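Local atomic coordinates of protein SCO1 homolog 1, mitochondrial (Arabidopsis thaliana, PDB entry 6N5U), a protein that binds copper and is thought to act in copper homeostasis, mitochondrial redox signalling or insertion of copper into cytochrome c oxidase, and is essential for embryo development. Residues I34-F39 with P70-V75; G38-P43 with E78-Q83. All coordinates share one frame; numbering follows the deposited sequence.

Contact 1 of 2, residues I34-F39 with P70-V75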
ATOM      1  N   ILE A  34       5.351   1.226  -4.369  1.00 46.90           N
ATOM      2  CA  ILE A  34       4.643   2.215  -3.548  1.00 45.58           C
ATOM      3  C   ILE A  34       3.740   1.447  -2.603  1.00 47.78           C
ATOM      4  O   ILE A  34       2.857   0.747  -3.077  1.00 47.33           O
ATOM      5  CB  ILE A  34       3.881   3.334  -4.332  1.00 49.48           C
ATOM      6  CG1 ILE A  34       4.830   4.132  -5.260  1.00 51.80           C
ATOM      7  CG2 ILE A  34       3.164   4.278  -3.348  1.00 50.29           C
ATOM      8  CD1 ILE A  34       4.150   5.018  -6.315  1.00 55.44           C
ATOM      9  N   LEU A  35       3.964   1.553  -1.272  1.00 43.99           N
ATOM     10  CA  LEU A  35       3.171   0.821  -0.264  1.00 41.89           C
ATOM     11  C   LEU A  35       2.114   1.730   0.355  1.00 46.51           C
ATOM     12  O   LEU A  35       2.449   2.826   0.792  1.00 47.63           O
ATOM     13  CB  LEU A  35       4.043   0.234   0.864  1.00 41.06           C
ATOM     14  CG  LEU A  35       5.339  -0.498   0.539  1.00 46.87           C
ATOM     15  CD1 LEU A  35       6.221  -0.541   1.766  1.00 48.06           C
ATOM     16  CD2 LEU A  35       5.092  -1.926   0.128  1.00 47.79           C
ATOM     17  N   TYR A  36       0.849   1.291   0.371  1.00 41.63           N
ATOM     18  CA  TYR A  36      -0.274   2.035   0.939  1.00 40.92           C
ATOM     19  C   TYR A  36      -0.909   1.141   1.983  1.00 44.69           C
ATOM     20  O   TYR A  36      -1.242  -0.017   1.700  1.00 44.77           O
ATOM     21  CB  TYR A  36      -1.319   2.494  -0.137  1.00 41.79           C
ATOM     22  CG  TYR A  36      -2.556   3.146   0.458  1.00 43.06           C
ATOM     23  CD1 TYR A  36      -2.520   4.459   0.922  1.00 47.05           C
ATOM     24  CD2 TYR A  36      -3.733   2.422   0.640  1.00 42.29           C
ATOM     25  CE1 TYR A  36      -3.618   5.031   1.572  1.00 49.97           C
ATOM     26  CE2 TYR A  36      -4.838   2.983   1.288  1.00 42.87           C
ATOM     27  CZ  TYR A  36      -4.781   4.293   1.741  1.00 54.05           C
ATOM     28  OH  TYR A  36      -5.864   4.867   2.371  1.00 54.31           O
ATOM     29  N   PHE A  37      -1.059   1.661   3.194  1.00 40.67           N
ATOM     30  CA  PHE A  37      -1.670   0.888   4.281  1.00 39.46           C
ATOM     31  C   PHE A  37      -3.137   1.305   4.349  1.00 42.92           C
ATOM     32  O   PHE A  37      -3.436   2.511   4.369  1.00 45.98           O
ATOM     33  CB  PHE A  37      -0.928   1.145   5.610  1.00 40.68           C
ATOM     34  CG  PHE A  37       0.454   0.517   5.718  1.00 41.47           C
ATOM     35  CD1 PHE A  37       1.543   1.062   5.039  1.00 41.51           C
ATOM     36  CD2 PHE A  37       0.670  -0.600   6.525  1.00 43.22           C
ATOM     37  CE1 PHE A  37       2.804   0.475   5.115  1.00 42.01           C
ATOM     38  CE2 PHE A  37       1.941  -1.184   6.610  1.00 45.72           C
ATOM     39  CZ  PHE A  37       2.994  -0.646   5.891  1.00 43.39           C
ATOM     40  N   GLY A  38      -4.021   0.319   4.303  1.00 35.05           N
ATOM     41  CA  GLY A  38      -5.457   0.558   4.321  1.00 34.54           C
ATOM     42  C   GLY A  38      -6.264  -0.608   4.835  1.00 38.03           C
ATOM     43  O   GLY A  38      -5.703  -1.518   5.440  1.00 37.13           O
ATOM     44  N   PHE A  39      -7.598  -0.568   4.618  1.00 34.50           N
ATOM     45  CA  PHE A  39      -8.582  -1.600   4.997  1.00 33.51           C
ATOM     46  C   PHE A  39      -9.757  -1.626   3.989  1.00 40.52           C
ATOM     47  O   PHE A  39     -10.269  -0.567   3.637  1.00 42.28           O
ATOM     48  CB  PHE A  39      -9.024  -1.488   6.469  1.00 35.01           C
ATOM     49  CG  PHE A  39     -10.031  -0.438   6.882  1.00 37.36           C
ATOM     50  CD1 PHE A  39      -9.634   0.872   7.125  1.00 40.37           C
ATOM     51  CD2 PHE A  39     -11.346  -0.791   7.180  1.00 40.45           C
ATOM     52  CE1 PHE A  39     -10.561   1.833   7.542  1.00 42.85           C
ATOM     53  CE2 PHE A  39     -12.270   0.167   7.613  1.00 44.05           C
ATOM     54  CZ  PHE A  39     -11.874   1.474   7.781  1.00 42.72           C
ATOM     55  N   PRO A  70       2.187  -0.898  -7.248  1.00 51.06           N
ATOM     56  CA  PRO A  70       1.415  -0.446  -6.087  1.00 47.26           C
ATOM     57  C   PRO A  70       1.188  -1.639  -5.159  1.00 47.14           C
ATOM     58  O   PRO A  70       0.976  -2.771  -5.637  1.00 48.24           O
ATOM     59  CB  PRO A  70       0.116   0.084  -6.710  1.00 48.74           C
ATOM     60  CG  PRO A  70      -0.048  -0.681  -7.999  1.00 54.39           C
ATOM     61  CD  PRO A  70       1.310  -1.175  -8.418  1.00 52.50           C
ATOM     62  N   VAL A  71       1.307  -1.399  -3.837  1.00 38.52           N
ATOM     63  CA  VAL A  71       1.108  -2.419  -2.819  1.00 36.77           C
ATOM     64  C   VAL A  71       0.111  -1.965  -1.730  1.00 38.78           C
ATOM     65  O   VAL A  71       0.382  -1.011  -0.991  1.00 38.36           O
ATOM     66  CB  VAL A  71       2.454  -2.921  -2.224  1.00 41.29           C
ATOM     67  CG1 VAL A  71       2.233  -3.878  -1.038  1.00 39.68           C
ATOM     68  CG2 VAL A  71       3.333  -3.568  -3.294  1.00 43.21           C
ATOM     69  N   PHE A  72      -1.010  -2.683  -1.602  1.00 33.86           N
ATOM     70  CA  PHE A  72      -1.988  -2.445  -0.543  1.00 33.14           C
ATOM     71  C   PHE A  72      -1.679  -3.381   0.652  1.00 36.09           C
ATOM     72  O   PHE A  72      -1.683  -4.597   0.465  1.00 35.50           O
ATOM     73  CB  PHE A  72      -3.396  -2.726  -1.071  1.00 35.36           C
ATOM     74  CG  PHE A  72      -4.494  -2.807  -0.043  1.00 36.39           C
ATOM     75  CD1 PHE A  72      -5.115  -1.657   0.424  1.00 40.67           C
ATOM     76  CD2 PHE A  72      -4.961  -4.037   0.404  1.00 37.92           C
ATOM     77  CE1 PHE A  72      -6.161  -1.739   1.354  1.00 41.49           C
ATOM     78  CE2 PHE A  72      -5.999  -4.115   1.342  1.00 40.22           C
ATOM     79  CZ  PHE A  72      -6.585  -2.968   1.817  1.00 38.25           C
ATOM     80  N   ILE A  73      -1.394  -2.825   1.858  1.00 31.51           N
ATOM     81  CA  ILE A  73      -1.160  -3.635   3.071  1.00 29.58           C
ATOM     82  C   ILE A  73      -2.325  -3.379   4.015  1.00 33.63           C
ATOM     83  O   ILE A  73      -2.623  -2.229   4.320  1.00 35.37           O
ATOM     84  CB  ILE A  73       0.202  -3.355   3.711  1.00 31.90           C
ATOM     85  CG1 ILE A  73       1.344  -3.540   2.688  1.00 31.60           C
ATOM     86  CG2 ILE A  73       0.394  -4.227   4.987  1.00 33.21           C
ATOM     87  CD1 ILE A  73       2.791  -3.220   3.230  1.00 28.30           C
ATOM     88  N   SER A  74      -3.018  -4.426   4.414  1.00 30.59           N
ATOM     89  CA  SER A  74      -4.201  -4.326   5.266  1.00 30.51           C
ATOM     90  C   SER A  74      -3.917  -4.099   6.729  1.00 38.75           C
ATOM     91  O   SER A  74      -3.105  -4.819   7.321  1.00 41.28           O
ATOM     92  CB  SER A  74      -5.072  -5.565   5.115  1.00 33.00           C
ATOM     93  OG  SER A  74      -6.197  -5.448   5.971  1.00 38.51           O
ATOM     94  N   VAL A  75      -4.615  -3.114   7.332  1.00 35.50           N
ATOM     95  CA  VAL A  75      -4.561  -2.803   8.772  1.00 35.46           C
ATOM     96  C   VAL A  75      -5.836  -3.358   9.453  1.00 39.92           C
ATOM     97  O   VAL A  75      -6.131  -3.010  10.601  1.00 40.53           O
ATOM     98  CB  VAL A  75      -4.297  -1.309   9.108  1.00 39.64           C
ATOM     99  CG1 VAL A  75      -2.916  -0.862   8.628  1.00 38.37           C
ATOM    100  CG2 VAL A  75      -5.415  -0.391   8.582  1.00 39.74           C
TER
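The ring of F37 carries I73 on one face, with CB 4.2 Å from the F37 ring centroid and 21° off its normal, a CH-pi contact, while V75 CG1 stands at the ring edge. F37 and I73 lean the same way, and CD1 of I73 reaches F37 CZ at 3.7 Å. F37 has CG anti to its carbonyl carbon (chi1 -72°), which lays the ring alongside I73. An alanine in place of F37 would probably leave I73 and V75 without this aromatic surface and open a gap beside them. On the opposite face of the sheet, Y36 and F72 meet rim to rim, Y36 CD2 lying 4.3 Å from F72 CD1; S74 N lies over one face of the F72 ring, offset toward the rim, and the far end of that ring rests obliquely against the backbone of G38 and F39. Y36 also touches C46 and H131, two ligands of the copper ion. Back on the F37 side, L35 CD2 packs on V71 CG1 at 3.7 Å. The backbones run parallel and in register from I34–P70 to G38–S74, and five hydrogen bonds join them: V71 N to I34 O, Y36 N to V71 O (2.7 Å, nearly straight at 170°), I73 N to Y36 O, G38 N to I73 O, and V75 N to G38 O, the last carrying the pairing one residue past strand 68-74. The pair supplies the two parallel strands of the beta-alpha-beta unit strand 32-38, helix 45-64, strand 68-74, in the core of the thioredoxin fold.

Contact 2 of 2, residues G38-P43 with E78-Q83. With CU1 (copper (I) ion), chain D.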
ATOM      1  N   GLY A  38      -4.021   0.319   4.303  1.00 35.05           N
ATOM      2  CA  GLY A  38      -5.457   0.558   4.321  1.00 34.54           C
ATOM      3  C   GLY A  38      -6.264  -0.608   4.835  1.00 38.03           C
ATOM      4  O   GLY A  38      -5.703  -1.518   5.440  1.00 37.13           O
ATOM      5  N   PHE A  39      -7.598  -0.568   4.618  1.00 34.50           N
ATOM      6  CA  PHE A  39      -8.582  -1.600   4.997  1.00 33.51           C
ATOM      7  C   PHE A  39      -9.757  -1.626   3.989  1.00 40.52           C
ATOM      8  O   PHE A  39     -10.269  -0.567   3.637  1.00 42.28           O
ATOM      9  CB  PHE A  39      -9.024  -1.488   6.469  1.00 35.01           C
ATOM     10  CG  PHE A  39     -10.031  -0.438   6.882  1.00 37.36           C
ATOM     11  CD1 PHE A  39      -9.634   0.872   7.125  1.00 40.37           C
ATOM     12  CD2 PHE A  39     -11.346  -0.791   7.180  1.00 40.45           C
ATOM     13  CE1 PHE A  39     -10.561   1.833   7.542  1.00 42.85           C
ATOM     14  CE2 PHE A  39     -12.270   0.167   7.613  1.00 44.05           C
ATOM     15  CZ  PHE A  39     -11.874   1.474   7.781  1.00 42.72           C
ATOM     16  N   THR A  40     -10.131  -2.822   3.480  1.00 37.27           N
ATOM     17  CA  THR A  40     -11.141  -2.983   2.424  1.00 37.98           C
ATOM     18  C   THR A  40     -12.514  -2.398   2.778  1.00 43.79           C
ATOM     19  O   THR A  40     -13.221  -1.989   1.876  1.00 46.13           O
ATOM     20  CB  THR A  40     -11.263  -4.453   1.933  1.00 40.72           C
ATOM     21  OG1 THR A  40     -11.996  -5.235   2.867  1.00 41.00           O
ATOM     22  CG2 THR A  40      -9.915  -5.100   1.622  1.00 35.67           C
ATOM     23  N   HIS A  41     -12.870  -2.305   4.050  1.00 40.47           N
ATOM     24  CA  HIS A  41     -14.181  -1.780   4.443  1.00 42.11           C
ATOM     25  C   HIS A  41     -14.203  -0.258   4.654  1.00 46.72           C
ATOM     26  O   HIS A  41     -15.191   0.268   5.178  1.00 47.12           O
ATOM     27  CB  HIS A  41     -14.722  -2.537   5.680  1.00 43.71           C
ATOM     28  CG  HIS A  41     -15.105  -3.956   5.385  1.00 46.82           C
ATOM     29  ND1 HIS A  41     -14.140  -4.941   5.271  1.00 47.58           N
ATOM     30  CD2 HIS A  41     -16.314  -4.508   5.136  1.00 49.09           C
ATOM     31  CE1 HIS A  41     -14.787  -6.056   4.969  1.00 46.98           C
ATOM     32  NE2 HIS A  41     -16.090  -5.851   4.886  1.00 48.45           N
ATOM     33  N   CYS A  42     -13.141   0.449   4.215  1.00 44.03           N
ATOM     34  CA  CYS A  42     -13.010   1.897   4.328  1.00 45.60           C
ATOM     35  C   CYS A  42     -13.974   2.586   3.387  1.00 52.15           C
ATOM     36  O   CYS A  42     -13.949   2.325   2.175  1.00 51.39           O
ATOM     37  CB  CYS A  42     -11.573   2.340   4.090  1.00 45.98           C
ATOM     38  SG  CYS A  42     -11.222   4.057   4.582  1.00 52.05           S
ATOM     39  N   PRO A  43     -14.835   3.467   3.946  1.00 52.83           N
ATOM     40  CA  PRO A  43     -15.877   4.113   3.129  1.00 55.53           C
ATOM     41  C   PRO A  43     -15.418   5.080   2.030  1.00 63.54           C
ATOM     42  O   PRO A  43     -16.005   5.040   0.941  1.00 64.08           O
ATOM     43  CB  PRO A  43     -16.741   4.840   4.167  1.00 59.48           C
ATOM     44  CG  PRO A  43     -16.441   4.172   5.471  1.00 63.22           C
ATOM     45  CD  PRO A  43     -14.996   3.804   5.375  1.00 56.14           C
ATOM     46  N   GLU A  78      -8.755  -8.982  10.594  1.00 41.39           N
ATOM     47  CA  GLU A  78      -9.915  -9.740  11.095  1.00 42.98           C
ATOM     48  C   GLU A  78     -10.974  -9.928  10.029  1.00 48.28           C
ATOM     49  O   GLU A  78     -11.648 -10.965  10.027  1.00 51.40           O
ATOM     50  CB  GLU A  78     -10.540  -9.086  12.341  1.00 45.07           C
ATOM     51  CG  GLU A  78      -9.706  -9.201  13.613  1.00 49.54           C
ATOM     52  CD  GLU A  78      -9.958  -8.115  14.647  1.00 65.37           C
ATOM     53  OE1 GLU A  78      -9.756  -6.916  14.337  1.00 55.68           O
ATOM     54  OE2 GLU A  78     -10.353  -8.467  15.781  1.00 67.73           O
ATOM     55  N   ARG A  79     -11.134  -8.926   9.134  1.00 40.47           N
ATOM     56  CA  ARG A  79     -12.140  -8.932   8.069  1.00 39.08           C
ATOM     57  C   ARG A  79     -11.522  -9.132   6.693  1.00 44.28           C
ATOM     58  O   ARG A  79     -12.125  -9.769   5.815  1.00 46.73           O
ATOM     59  CB  ARG A  79     -12.963  -7.629   8.084  1.00 33.45           C
ATOM     60  CG  ARG A  79     -14.011  -7.577   9.197  1.00 37.94           C
ATOM     61  CD  ARG A  79     -14.959  -6.390   9.090  1.00 33.49           C
ATOM     62  NE  ARG A  79     -14.237  -5.119   9.110  1.00 36.22           N
ATOM     63  CZ  ARG A  79     -14.805  -3.936   9.296  1.00 49.61           C
ATOM     64  NH1 ARG A  79     -16.114  -3.845   9.500  1.00 40.58           N
ATOM     65  NH2 ARG A  79     -14.072  -2.836   9.288  1.00 41.07           N
ATOM     66  N   ASP A  80     -10.339  -8.557   6.501  1.00 38.99           N
ATOM     67  CA  ASP A  80      -9.618  -8.594   5.252  1.00 37.69           C
ATOM     68  C   ASP A  80      -8.787  -9.873   5.110  1.00 40.97           C
ATOM     69  O   ASP A  80      -7.587  -9.893   5.376  1.00 38.59           O
ATOM     70  CB  ASP A  80      -8.772  -7.319   5.061  1.00 38.74           C
ATOM     71  CG  ASP A  80      -9.485  -5.959   5.044  1.00 47.07           C
ATOM     72  OD1 ASP A  80     -10.746  -5.920   5.217  1.00 45.00           O
ATOM     73  OD2 ASP A  80      -8.790  -4.938   4.859  1.00 50.58           O
ATOM     74  N   THR A  81      -9.448 -10.930   4.632  1.00 40.37           N
ATOM     75  CA  THR A  81      -8.853 -12.231   4.326  1.00 41.85           C
ATOM     76  C   THR A  81      -8.186 -12.160   2.930  1.00 45.22           C
ATOM     77  O   THR A  81      -8.391 -11.181   2.200  1.00 43.64           O
ATOM     78  CB  THR A  81      -9.958 -13.320   4.319  1.00 47.49           C
ATOM     79  OG1 THR A  81     -10.870 -13.063   3.249  1.00 45.61           O
ATOM     80  CG2 THR A  81     -10.706 -13.420   5.644  1.00 43.20           C
ATOM     81  N   VAL A  82      -7.454 -13.229   2.540  1.00 41.56           N
ATOM     82  CA  VAL A  82      -6.820 -13.351   1.225  1.00 41.16           C
ATOM     83  C   VAL A  82      -7.848 -13.115   0.114  1.00 48.34           C
ATOM     84  O   VAL A  82      -7.607 -12.257  -0.735  1.00 48.63           O
ATOM     85  CB  VAL A  82      -6.013 -14.670   1.060  1.00 45.09           C
ATOM     86  CG1 VAL A  82      -5.566 -14.895  -0.384  1.00 45.05           C
ATOM     87  CG2 VAL A  82      -4.804 -14.666   1.988  1.00 45.13           C
ATOM     88  N   GLN A  83      -9.012 -13.808   0.168  1.00 47.13           N
ATOM     89  CA  GLN A  83     -10.091 -13.715  -0.824  1.00 47.59           C
ATOM     90  C   GLN A  83     -10.705 -12.326  -0.858  1.00 49.96           C
ATOM     91  O   GLN A  83     -11.022 -11.836  -1.946  1.00 48.69           O
ATOM     92  CB  GLN A  83     -11.165 -14.771  -0.548  1.00 50.87           C
ATOM     93  CG  GLN A  83     -12.060 -15.102  -1.736  1.00 73.21           C
ATOM     94  CD  GLN A  83     -13.312 -15.867  -1.314  1.00 97.70           C
ATOM     95  OE1 GLN A  83     -13.261 -16.892  -0.609  1.00 91.71           O
ATOM     96  NE2 GLN A  83     -14.474 -15.376  -1.737  1.00 91.79           N
TER
HETATM   97 CU   CU1 D 201      -8.989   3.930   5.125  0.50 56.44          CU
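T40 and D80, whose CA atoms lie 6.5 Å apart, are the nearest backbone pair. T40 belongs to a type I turn from F39 to C42, closed by C42 N to F39 O; D80 centres an inverse gamma turn just before T81, the N-cap of helix 82-89. T40 and D80 meet tip to tip. T40 N donates to D80 OD2 at 2.9 Å, nearly straight (167°), on its syn side but tilted out of the carboxylate plane, while T40 OG1 donates to D80 OD1 at 2.7 Å from above that plane. S74 OG is a further hydrogen-bond partner of OD2. R79, bent at chi3 (-58°), lays its guanidinium flat on the H41 ring, centres 4.3 Å apart and planes at 16°, with CD over the same ring in a CH-pi contact. NE of R79 forms a salt bridge with D76 and NH2 bonds to Y127 O, which fixes the group's rotation; NH2 also lies 3.9 Å from F39 CE2. Within the turn, C42 CB lies over one face of the F39 ring, toward its rim, and C42 SG binds the copper ion at 2.3 Å, the site being completed by C46 and H131. Donation by T40 N and OG1 would favour the carboxylate form of D80, and this grip ties the copper-binding turn to the R79–D80 loop.

In the fold
Contacts 1 and 2 share G38 and F39 and have centres 11 Å apart: contact 1 lies near the geometric centre of the chain, contact 2 just beyond the C-terminal ends of the same two strands, about 13 Å from that centre. Along the chain come strand 32-38, the turn with C42, helix 45-64, strand 68-74, then the loop 78-81 leading into helix 82-89. Contact 1 therefore pairs the strands within the seven-stranded sheet, and contact 2 joins the loops that leave them. They also touch directly: the S74–D80 bond bridges them, and F72 CZ packs 3.9 Å from T40 N. The copper-binding turn is thus attached to the sheet core through both contacts.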